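Local coordinates for fusarinine C esterase sidJ (Aspergillus fumigatus, PDB 6GUP), which hydrolyses the ester bonds of the fungal siderophore fusarinine C, yielding fusarinine and releasing iron, but leaves triacetylfusarinine C intact, at residues Y78-L86 / T227-S236; I188-A199 / L214-V222. All blocks are in the same frame, centred on the assembly; numbering follows the deposited sequence.

Contact 1 (Y78-L86 / T227-S236)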
loop_
_atom_site.group_PDB
_atom_site.type_symbol
_atom_site.label_atom_id
_atom_site.label_comp_id
_atom_site.label_asym_id
_atom_site.label_seq_id
_atom_site.Cartn_x
_atom_site.Cartn_y
_atom_site.Cartn_z
ATOM N N TYR A 78 -1.267 0.856 4.582
ATOM C CA TYR A 78 0.089 1.329 4.880
ATOM C C TYR A 78 0.353 1.454 6.391
ATOM O O TYR A 78 1.481 1.243 6.836
ATOM C CB TYR A 78 0.347 2.656 4.158
ATOM C CG TYR A 78 0.047 2.598 2.667
ATOM C CD1 TYR A 78 0.929 1.979 1.779
ATOM C CD2 TYR A 78 -1.127 3.148 2.146
ATOM C CE1 TYR A 78 0.660 1.916 0.420
ATOM C CE2 TYR A 78 -1.405 3.090 0.785
ATOM C CZ TYR A 78 -0.509 2.473 -0.074
ATOM O OH TYR A 78 -0.772 2.409 -1.423
ATOM N N GLN A 79 -0.680 1.778 7.173
ATOM C CA GLN A 79 -0.573 1.826 8.638
ATOM C C GLN A 79 -1.359 0.660 9.247
ATOM O O GLN A 79 -2.430 0.844 9.834
ATOM C CB GLN A 79 -1.072 3.173 9.185
ATOM C CG GLN A 79 -0.661 4.389 8.363
ATOM C CD GLN A 79 -0.898 5.707 9.083
ATOM O OE1 GLN A 79 -0.885 5.778 10.314
ATOM N NE2 GLN A 79 -1.107 6.767 8.311
ATOM N N SER A 80 -0.806 -0.542 9.106
ATOM C CA SER A 80 -1.453 -1.774 9.583
ATOM C C SER A 80 -1.233 -2.088 11.075
ATOM O O SER A 80 -1.785 -3.066 11.587
ATOM C CB SER A 80 -0.975 -2.958 8.740
ATOM O OG SER A 80 0.432 -3.107 8.825
ATOM N N TRP A 81 -0.459 -1.250 11.765
ATOM C CA TRP A 81 -0.048 -1.488 13.162
ATOM C C TRP A 81 -0.890 -0.728 14.192
ATOM O O TRP A 81 -0.748 -0.984 15.382
ATOM C CB TRP A 81 1.449 -1.155 13.365
ATOM C CG TRP A 81 1.929 -0.035 12.512
ATOM C CD1 TRP A 81 2.597 -0.144 11.327
ATOM C CD2 TRP A 81 1.727 1.364 12.734
ATOM N NE1 TRP A 81 2.842 1.100 10.806
ATOM C CE2 TRP A 81 2.321 2.046 11.649
ATOM C CE3 TRP A 81 1.113 2.110 13.750
ATOM C CZ2 TRP A 81 2.317 3.442 11.547
ATOM C CZ3 TRP A 81 1.112 3.501 13.652
ATOM C CH2 TRP A 81 1.708 4.150 12.554
ATOM N N GLY A 82 -1.759 0.185 13.748
ATOM C CA GLY A 82 -2.514 1.061 14.655
ATOM C C GLY A 82 -3.920 0.590 15.002
ATOM O O GLY A 82 -4.595 -0.033 14.179
ATOM N N LEU A 83 -4.348 0.897 16.229
ATOM C CA LEU A 83 -5.727 0.671 16.695
ATOM C C LEU A 83 -6.586 1.888 16.351
ATOM O O LEU A 83 -6.066 2.990 16.153
ATOM C CB LEU A 83 -5.746 0.419 18.216
ATOM C CG LEU A 83 -7.059 0.373 19.021
ATOM C CD1 LEU A 83 -7.898 -0.859 18.706
ATOM C CD2 LEU A 83 -6.757 0.421 20.512
ATOM N N GLY A 84 -7.899 1.679 16.280
ATOM C CA GLY A 84 -8.853 2.751 16.003
ATOM C C GLY A 84 -8.847 3.106 14.532
ATOM O O GLY A 84 -8.874 4.284 14.172
ATOM N N HIS A 85 -8.812 2.073 13.689
ATOM C CA HIS A 85 -8.649 2.229 12.242
ATOM C C HIS A 85 -9.927 2.006 11.419
ATOM O O HIS A 85 -9.998 2.452 10.272
ATOM C CB HIS A 85 -7.531 1.302 11.741
ATOM C CG HIS A 85 -7.908 -0.148 11.701
ATOM N ND1 HIS A 85 -7.753 -0.992 12.779
ATOM C CD2 HIS A 85 -8.429 -0.903 10.706
ATOM C CE1 HIS A 85 -8.166 -2.203 12.450
ATOM N NE2 HIS A 85 -8.582 -2.175 11.198
ATOM N N LEU A 86 -10.924 1.326 11.993
ATOM C CA LEU A 86 -12.133 0.952 11.244
ATOM C C LEU A 86 -12.993 2.134 10.783
ATOM O O LEU A 86 -13.622 2.049 9.726
ATOM C CB LEU A 86 -13.002 -0.035 12.039
ATOM C CG LEU A 86 -12.550 -1.496 12.152
ATOM C CD1 LEU A 86 -13.616 -2.308 12.873
ATOM C CD2 LEU A 86 -12.266 -2.112 10.788
ATOM N N THR A 227 1.526 -9.172 10.407
ATOM C CA THR A 227 1.618 -7.739 10.112
ATOM C C THR A 227 2.227 -7.064 11.348
ATOM O O THR A 227 2.069 -7.579 12.460
ATOM C CB THR A 227 0.236 -7.140 9.717
ATOM O OG1 THR A 227 0.358 -5.745 9.427
ATOM C CG2 THR A 227 -0.807 -7.318 10.802
ATOM N N PRO A 228 2.944 -5.930 11.167
ATOM C CA PRO A 228 3.521 -5.233 12.326
ATOM C C PRO A 228 2.464 -4.773 13.330
ATOM O O PRO A 228 1.317 -4.534 12.947
ATOM C CB PRO A 228 4.226 -4.023 11.694
ATOM C CG PRO A 228 3.581 -3.859 10.361
ATOM C CD PRO A 228 3.341 -5.265 9.913
ATOM N N LEU A 229 2.858 -4.658 14.596
ATOM C CA LEU A 229 1.926 -4.323 15.671
ATOM C C LEU A 229 2.474 -3.248 16.598
ATOM O O LEU A 229 3.582 -3.374 17.124
ATOM C CB LEU A 229 1.585 -5.574 16.488
ATOM C CG LEU A 229 0.736 -6.653 15.808
ATOM C CD1 LEU A 229 0.638 -7.880 16.701
ATOM C CD2 LEU A 229 -0.658 -6.143 15.470
ATOM N N SER A 230 1.681 -2.194 16.791
ATOM C CA SER A 230 1.925 -1.223 17.851
ATOM C C SER A 230 1.520 -1.847 19.182
ATOM O O SER A 230 0.778 -2.835 19.219
ATOM C CB SER A 230 1.139 0.072 17.611
ATOM O OG SER A 230 -0.253 -0.117 17.811
ATOM N N ALA A 231 2.017 -1.264 20.267
ATOM C CA ALA A 231 1.674 -1.710 21.619
ATOM C C ALA A 231 0.176 -1.592 21.892
ATOM O O ALA A 231 -0.429 -2.509 22.452
ATOM C CB ALA A 231 2.455 -0.914 22.650
ATOM N N ARG A 232 -0.410 -0.465 21.491
ATOM C CA ARG A 232 -1.847 -0.234 21.671
ATOM C C ARG A 232 -2.705 -1.207 20.874
ATOM O O ARG A 232 -3.729 -1.678 21.375
ATOM C CB ARG A 232 -2.230 1.202 21.306
ATOM C CG ARG A 232 -1.815 2.209 22.359
ATOM C CD ARG A 232 -2.376 3.587 22.066
ATOM N NE ARG A 232 -1.786 4.197 20.877
ATOM C CZ ARG A 232 -2.037 5.439 20.458
ATOM N NH1 ARG A 232 -2.870 6.236 21.126
ATOM N NH2 ARG A 232 -1.447 5.897 19.361
ATOM N N ARG A 233 -2.291 -1.504 19.644
ATOM C CA ARG A 233 -3.020 -2.461 18.821
ATOM C C ARG A 233 -2.916 -3.878 19.361
ATOM O O ARG A 233 -3.907 -4.605 19.382
ATOM C CB ARG A 233 -2.557 -2.435 17.369
ATOM C CG ARG A 233 -3.580 -3.106 16.486
ATOM C CD ARG A 233 -3.189 -3.306 15.036
ATOM N NE ARG A 233 -3.907 -4.465 14.499
ATOM C CZ ARG A 233 -5.237 -4.569 14.389
ATOM N NH1 ARG A 233 -6.056 -3.581 14.757
ATOM N NH2 ARG A 233 -5.766 -5.687 13.898
ATOM N N PHE A 234 -1.718 -4.269 19.783
ATOM C CA PHE A 234 -1.504 -5.588 20.370
ATOM C C PHE A 234 -2.338 -5.797 21.644
ATOM O O PHE A 234 -2.886 -6.884 21.846
ATOM C CB PHE A 234 -0.016 -5.813 20.653
ATOM C CG PHE A 234 0.271 -7.080 21.401
ATOM C CD1 PHE A 234 0.593 -8.253 20.726
ATOM C CD2 PHE A 234 0.202 -7.103 22.786
ATOM C CE1 PHE A 234 0.847 -9.424 21.425
ATOM C CE2 PHE A 234 0.450 -8.266 23.485
ATOM C CZ PHE A 234 0.779 -9.428 22.809
ATOM N N LEU A 235 -2.418 -4.771 22.494
ATOM C CA LEU A 235 -3.216 -4.843 23.733
ATOM C C LEU A 235 -4.693 -5.107 23.486
ATOM O O LEU A 235 -5.335 -5.819 24.260
ATOM C CB LEU A 235 -3.080 -3.565 24.575
ATOM C CG LEU A 235 -1.857 -3.439 25.480
ATOM C CD1 LEU A 235 -1.995 -2.193 26.339
ATOM C CD2 LEU A 235 -1.657 -4.668 26.358
ATOM N N SER A 236 -5.222 -4.516 22.419
ATOM C CA SER A 236 -6.591 -4.776 21.975
ATOM C C SER A 236 -6.840 -6.268 21.728
ATOM O O SER A 236 -7.894 -6.795 22.092
ATOM C CB SER A 236 -6.886 -3.991 20.693
ATOM O OG SER A 236 -8.264 -4.026 20.377
#

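Contact 2 (I188-A199 / L214-V222)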
loop_
_atom_site.group_PDB
_atom_site.type_symbol
_atom_site.label_atom_id
_atom_site.label_comp_id
_atom_site.label_asym_id
_atom_site.label_seq_id
_atom_site.Cartn_x
_atom_site.Cartn_y
_atom_site.Cartn_z
ATOM N N ILE A 188 6.353 -20.355 21.972
ATOM C CA ILE A 188 5.591 -19.128 21.711
ATOM C C ILE A 188 5.212 -18.390 23.003
ATOM O O ILE A 188 5.225 -17.157 23.036
ATOM C CB ILE A 188 4.331 -19.436 20.853
ATOM C CG1 ILE A 188 4.760 -19.773 19.418
ATOM C CG2 ILE A 188 3.351 -18.261 20.835
ATOM C CD1 ILE A 188 3.703 -20.469 18.590
ATOM N N ARG A 189 4.876 -19.147 24.049
ATOM C CA ARG A 189 4.403 -18.588 25.328
ATOM C C ARG A 189 5.293 -17.493 25.946
ATOM O O ARG A 189 4.782 -16.422 26.277
ATOM C CB ARG A 189 4.174 -19.711 26.351
ATOM C CG ARG A 189 3.547 -19.256 27.657
ATOM C CD ARG A 189 2.042 -19.270 27.528
ATOM N NE ARG A 189 1.382 -18.468 28.553
ATOM C CZ ARG A 189 0.137 -18.663 28.992
ATOM N NH1 ARG A 189 -0.620 -19.656 28.521
ATOM N NH2 ARG A 189 -0.358 -17.860 29.930
ATOM N N PRO A 190 6.612 -17.754 26.110
ATOM C CA PRO A 190 7.509 -16.734 26.688
ATOM C C PRO A 190 7.500 -15.407 25.928
ATOM O O PRO A 190 7.634 -14.342 26.537
ATOM C CB PRO A 190 8.902 -17.372 26.583
ATOM C CG PRO A 190 8.677 -18.819 26.354
ATOM C CD PRO A 190 7.359 -18.945 25.668
ATOM N N VAL A 191 7.340 -15.491 24.610
ATOM C CA VAL A 191 7.314 -14.321 23.740
ATOM C C VAL A 191 5.996 -13.561 23.919
ATOM O O VAL A 191 5.998 -12.334 23.985
ATOM C CB VAL A 191 7.527 -14.709 22.258
ATOM C CG1 VAL A 191 7.635 -13.468 21.384
ATOM C CG2 VAL A 191 8.785 -15.560 22.101
ATOM N N PHE A 192 4.884 -14.294 24.003
ATOM C CA PHE A 192 3.562 -13.696 24.233
ATOM C C PHE A 192 3.481 -12.919 25.549
ATOM O O PHE A 192 2.922 -11.821 25.593
ATOM C CB PHE A 192 2.477 -14.774 24.226
ATOM C CG PHE A 192 1.087 -14.231 24.382
ATOM C CD1 PHE A 192 0.445 -13.649 23.302
ATOM C CD2 PHE A 192 0.421 -14.294 25.603
ATOM C CE1 PHE A 192 -0.835 -13.146 23.426
ATOM C CE2 PHE A 192 -0.864 -13.786 25.736
ATOM C CZ PHE A 192 -1.494 -13.210 24.644
ATOM N N GLU A 193 4.027 -13.508 26.611
ATOM C CA GLU A 193 4.034 -12.889 27.941
ATOM C C GLU A 193 4.921 -11.645 27.978
ATOM O O GLU A 193 4.570 -10.646 28.610
ATOM C CB GLU A 193 4.506 -13.888 29.005
ATOM C CG GLU A 193 3.594 -15.097 29.202
ATOM C CD GLU A 193 2.217 -14.741 29.740
ATOM O OE1 GLU A 193 2.117 -13.866 30.626
ATOM O OE2 GLU A 193 1.229 -15.350 29.279
ATOM N N LYS A 194 6.069 -11.719 27.306
ATOM C CA LYS A 194 6.962 -10.569 27.151
ATOM C C LYS A 194 6.309 -9.466 26.311
ATOM O O LYS A 194 6.424 -8.289 26.649
ATOM C CB LYS A 194 8.293 -11.001 26.525
ATOM C CG LYS A 194 9.395 -9.955 26.583
ATOM C CD LYS A 194 10.753 -10.582 26.294
ATOM C CE LYS A 194 11.788 -9.559 25.860
ATOM N NZ LYS A 194 13.032 -10.222 25.376
ATOM N N LEU A 195 5.615 -9.852 25.237
ATOM C CA LEU A 195 4.908 -8.894 24.369
ATOM C C LEU A 195 3.781 -8.141 25.086
ATOM O O LEU A 195 3.616 -6.938 24.874
ATOM C CB LEU A 195 4.356 -9.582 23.109
ATOM C CG LEU A 195 5.344 -9.926 21.988
ATOM C CD1 LEU A 195 4.656 -10.784 20.935
ATOM C CD2 LEU A 195 5.936 -8.677 21.351
ATOM N N THR A 196 3.008 -8.846 25.916
ATOM C CA THR A 196 1.966 -8.212 26.738
ATOM C C THR A 196 2.573 -7.231 27.735
ATOM O O THR A 196 2.143 -6.082 27.815
ATOM C CB THR A 196 1.108 -9.246 27.505
ATOM O OG1 THR A 196 1.959 -10.197 28.155
ATOM C CG2 THR A 196 0.159 -9.978 26.565
ATOM N N SER A 197 3.586 -7.689 28.467
ATOM C CA SER A 197 4.310 -6.855 29.435
ATOM C C SER A 197 4.902 -5.588 28.803
ATOM O O SER A 197 4.856 -4.514 29.406
ATOM C CB SER A 197 5.419 -7.673 30.105
ATOM O OG SER A 197 6.153 -6.891 31.033
ATOM N N MET A 198 5.457 -5.729 27.599
ATOM C CA MET A 198 5.938 -4.585 26.811
ATOM C C MET A 198 4.799 -3.654 26.412
ATOM O O MET A 198 4.913 -2.432 26.541
ATOM C CB MET A 198 6.643 -5.056 25.536
ATOM C CG MET A 198 8.013 -5.665 25.764
ATOM S SD MET A 198 8.649 -6.444 24.269
ATOM C CE MET A 198 8.981 -4.991 23.275
ATOM N N ALA A 199 3.712 -4.246 25.919
ATOM C CA ALA A 199 2.559 -3.494 25.430
ATOM C C ALA A 199 1.825 -2.731 26.536
ATOM O O ALA A 199 1.375 -1.604 26.316
ATOM C CB ALA A 199 1.601 -4.419 24.696
ATOM N N LEU A 214 6.060 -2.909 18.374
ATOM C CA LEU A 214 6.663 -4.089 18.981
ATOM C C LEU A 214 7.496 -4.825 17.929
ATOM O O LEU A 214 7.227 -4.688 16.732
ATOM C CB LEU A 214 5.587 -5.009 19.566
ATOM C CG LEU A 214 4.688 -4.370 20.635
ATOM C CD1 LEU A 214 3.496 -5.263 20.941
ATOM C CD2 LEU A 214 5.467 -4.065 21.905
ATOM N N PRO A 215 8.513 -5.600 18.363
ATOM C CA PRO A 215 9.406 -6.255 17.399
ATOM C C PRO A 215 8.684 -7.264 16.510
ATOM O O PRO A 215 7.909 -8.085 17.008
ATOM C CB PRO A 215 10.442 -6.966 18.285
ATOM C CG PRO A 215 10.312 -6.347 19.630
ATOM C CD PRO A 215 8.879 -5.939 19.750
ATOM N N LEU A 216 8.945 -7.185 15.208
ATOM C CA LEU A 216 8.330 -8.080 14.225
ATOM C C LEU A 216 8.778 -9.529 14.458
ATOM O O LEU A 216 7.979 -10.455 14.309
ATOM C CB LEU A 216 8.662 -7.613 12.795
ATOM C CG LEU A 216 7.783 -8.013 11.601
ATOM C CD1 LEU A 216 7.894 -9.492 11.274
ATOM C CD2 LEU A 216 6.325 -7.605 11.776
ATOM N N ALA A 217 10.044 -9.710 14.840
ATOM C CA ALA A 217 10.581 -11.025 15.217
ATOM C C ALA A 217 9.700 -11.742 16.242
ATOM O O ALA A 217 9.430 -12.932 16.102
ATOM C CB ALA A 217 11.995 -10.884 15.764
ATOM N N MET A 218 9.253 -10.999 17.255
ATOM C CA MET A 218 8.421 -11.538 18.337
ATOM C C MET A 218 6.941 -11.686 17.964
ATOM O O MET A 218 6.356 -12.745 18.192
ATOM C CB MET A 218 8.557 -10.660 19.586
ATOM C CG MET A 218 9.959 -10.659 20.175
ATOM S SD MET A 218 10.149 -9.558 21.590
ATOM C CE MET A 218 9.369 -10.510 22.888
ATOM N N THR A 219 6.340 -10.632 17.406
ATOM C CA THR A 219 4.891 -10.615 17.124
ATOM C C THR A 219 4.447 -11.651 16.088
ATOM O O THR A 219 3.370 -12.235 16.219
ATOM C CB THR A 219 4.397 -9.229 16.653
ATOM O OG1 THR A 219 5.154 -8.801 15.515
ATOM C CG2 THR A 219 4.513 -8.196 17.769
ATOM N N SER A 220 5.274 -11.872 15.068
ATOM C CA SER A 220 4.969 -12.849 14.010
ATOM C C SER A 220 4.949 -14.311 14.469
ATOM O O SER A 220 4.353 -15.156 13.797
ATOM C CB SER A 220 5.935 -12.689 12.836
ATOM O OG SER A 220 5.602 -11.522 12.112
ATOM N N LEU A 221 5.596 -14.605 15.597
ATOM C CA LEU A 221 5.516 -15.933 16.215
ATOM C C LEU A 221 4.128 -16.232 16.767
ATOM O O LEU A 221 3.707 -17.391 16.785
ATOM C CB LEU A 221 6.532 -16.076 17.350
ATOM C CG LEU A 221 8.011 -15.891 17.005
ATOM C CD1 LEU A 221 8.868 -16.277 18.199
ATOM C CD2 LEU A 221 8.414 -16.684 15.770
ATOM N N VAL A 222 3.438 -15.193 17.235
ATOM C CA VAL A 222 2.099 -15.334 17.811
ATOM C C VAL A 222 0.968 -14.834 16.909
ATOM O O VAL A 222 -0.183 -15.221 17.119
ATOM C CB VAL A 222 2.008 -14.668 19.212
ATOM C CG1 VAL A 222 2.114 -13.143 19.147
ATOM C CG2 VAL A 222 0.729 -15.092 19.926
#

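Contact 1 (Y78-L86 / T227-S236)
W81 O meets S230 at the N-cap of helix 231-238, in the segment 227-236 that lies against the loop 78-86 of this alpha/beta-hydrolase. The carbonyl oxygen accepts two hydrogen bonds. S230 OG donates to W81 O at 2.6 Å, and S230 N donates to the same oxygen at 3.1 Å. Both donors lie somewhat tilted from the carbonyl plane. S230 OG also caps the helix, accepting from R233 N. It can do both because it stands between its backbone N and carbonyl carbon (chi1 71°), facing the loop.

A second polar link joins the two side-chain hydroxyls of S80 and T227, with S80 OG donating to T227 OG1 at 2.7 Å. Next to it P228 CG meets the edge of the W81 ring, near its plane, 4.0 Å from W81 CD1. Further along, L83 CD1 rests on S236 OG and CB.

R233 runs extended from CG to NE alongside the loop. R233 CB is 3.1 Å from W81 O, and CD also lies near this oxygen. The guanidinium is turned 76° from the H85 ring. Its NH1 forms a salt bridge with D249, which probably fixes the rotation of the group. W81 also packs on L213 of the second subunit, so the loop takes part in the dimer contact. H85 lies near the probable nucleophile elbow, without touching it. H85 CE1 is 3.4 Å from R233 NH1.

Contact 2 (I188-A199 / L214-V222)
Helices 188-199 and 216-222 cross at -119°, with their axes 9.2 Å apart at closest approach. V191 and M218 have the nearest CA atoms, 6.2 Å apart. M218 is a knob in a hole formed by V191, K194, L195 and M198. M218 CB presses on V191 CG1 at 3.5 Å, a tight carbon pair. The M218 chain then runs out and bends at the last torsion (chi3 77°). The bend sets M218 CE against the side of the extended K194 chain, 3.7 Å from K194 CD; the two side chains cross at about a right angle. L195 and M218 lie alongside each other, pointing opposite ways. L195 CD2 touches M218 CB and T219 CG2. L195 CD1 reaches V222 CG1 at 3.9 Å.

Both helices belong to the insertion between strands 159-163 and 278-283 of the central sheet. Alpha/beta-hydrolases commonly carry a cap or lid there, so this is probably part of such a cap. The join is apolar. At the end near P215, the N-cap residue of helix 216-222, M198 bends in the same way as M218. This brings M198 CE to P215 CD at 3.7 Å and to L214 CD2. A199 CB adds a looser contact with L214 CD1.

At the other end, V191 CG2 meets L221 CD1 with the two side chains at about a right angle. V222 CG2 sits 3.7 Å from F192 CD1. T196 CG2 lies over one face of the F192 ring, toward its rim. I172 of helix 168-178 touches both F192 and V222. I188 CD1 packs 3.6 Å from L221 O, a buried carbonyl oxygen with no hydrogen-bond partner in the model.

In the fold
Both contacts are partly buried and lie on the same side of the chain's centre. Contact 2 is farther out: its centre lies about 25 Å from the centre of the chain, against about 16 Å for the centre of contact 1. Contact 1 ties a loop to a helix start with hydrogen bonds beside some apolar packing. Contact 2 packs two helices through aliphatic, methionine and aromatic side chains. Helix 231-238 links them. F234 points away from the loop 78-86 and packs on L195, T196 and A199 of helix 185-205, and its CB touches L214. L229 O probably accepts a hydrogen bond from L214 N at 2.8 Å. Contact 1 also reaches the second subunit, whereas contact 2 stays within one chain.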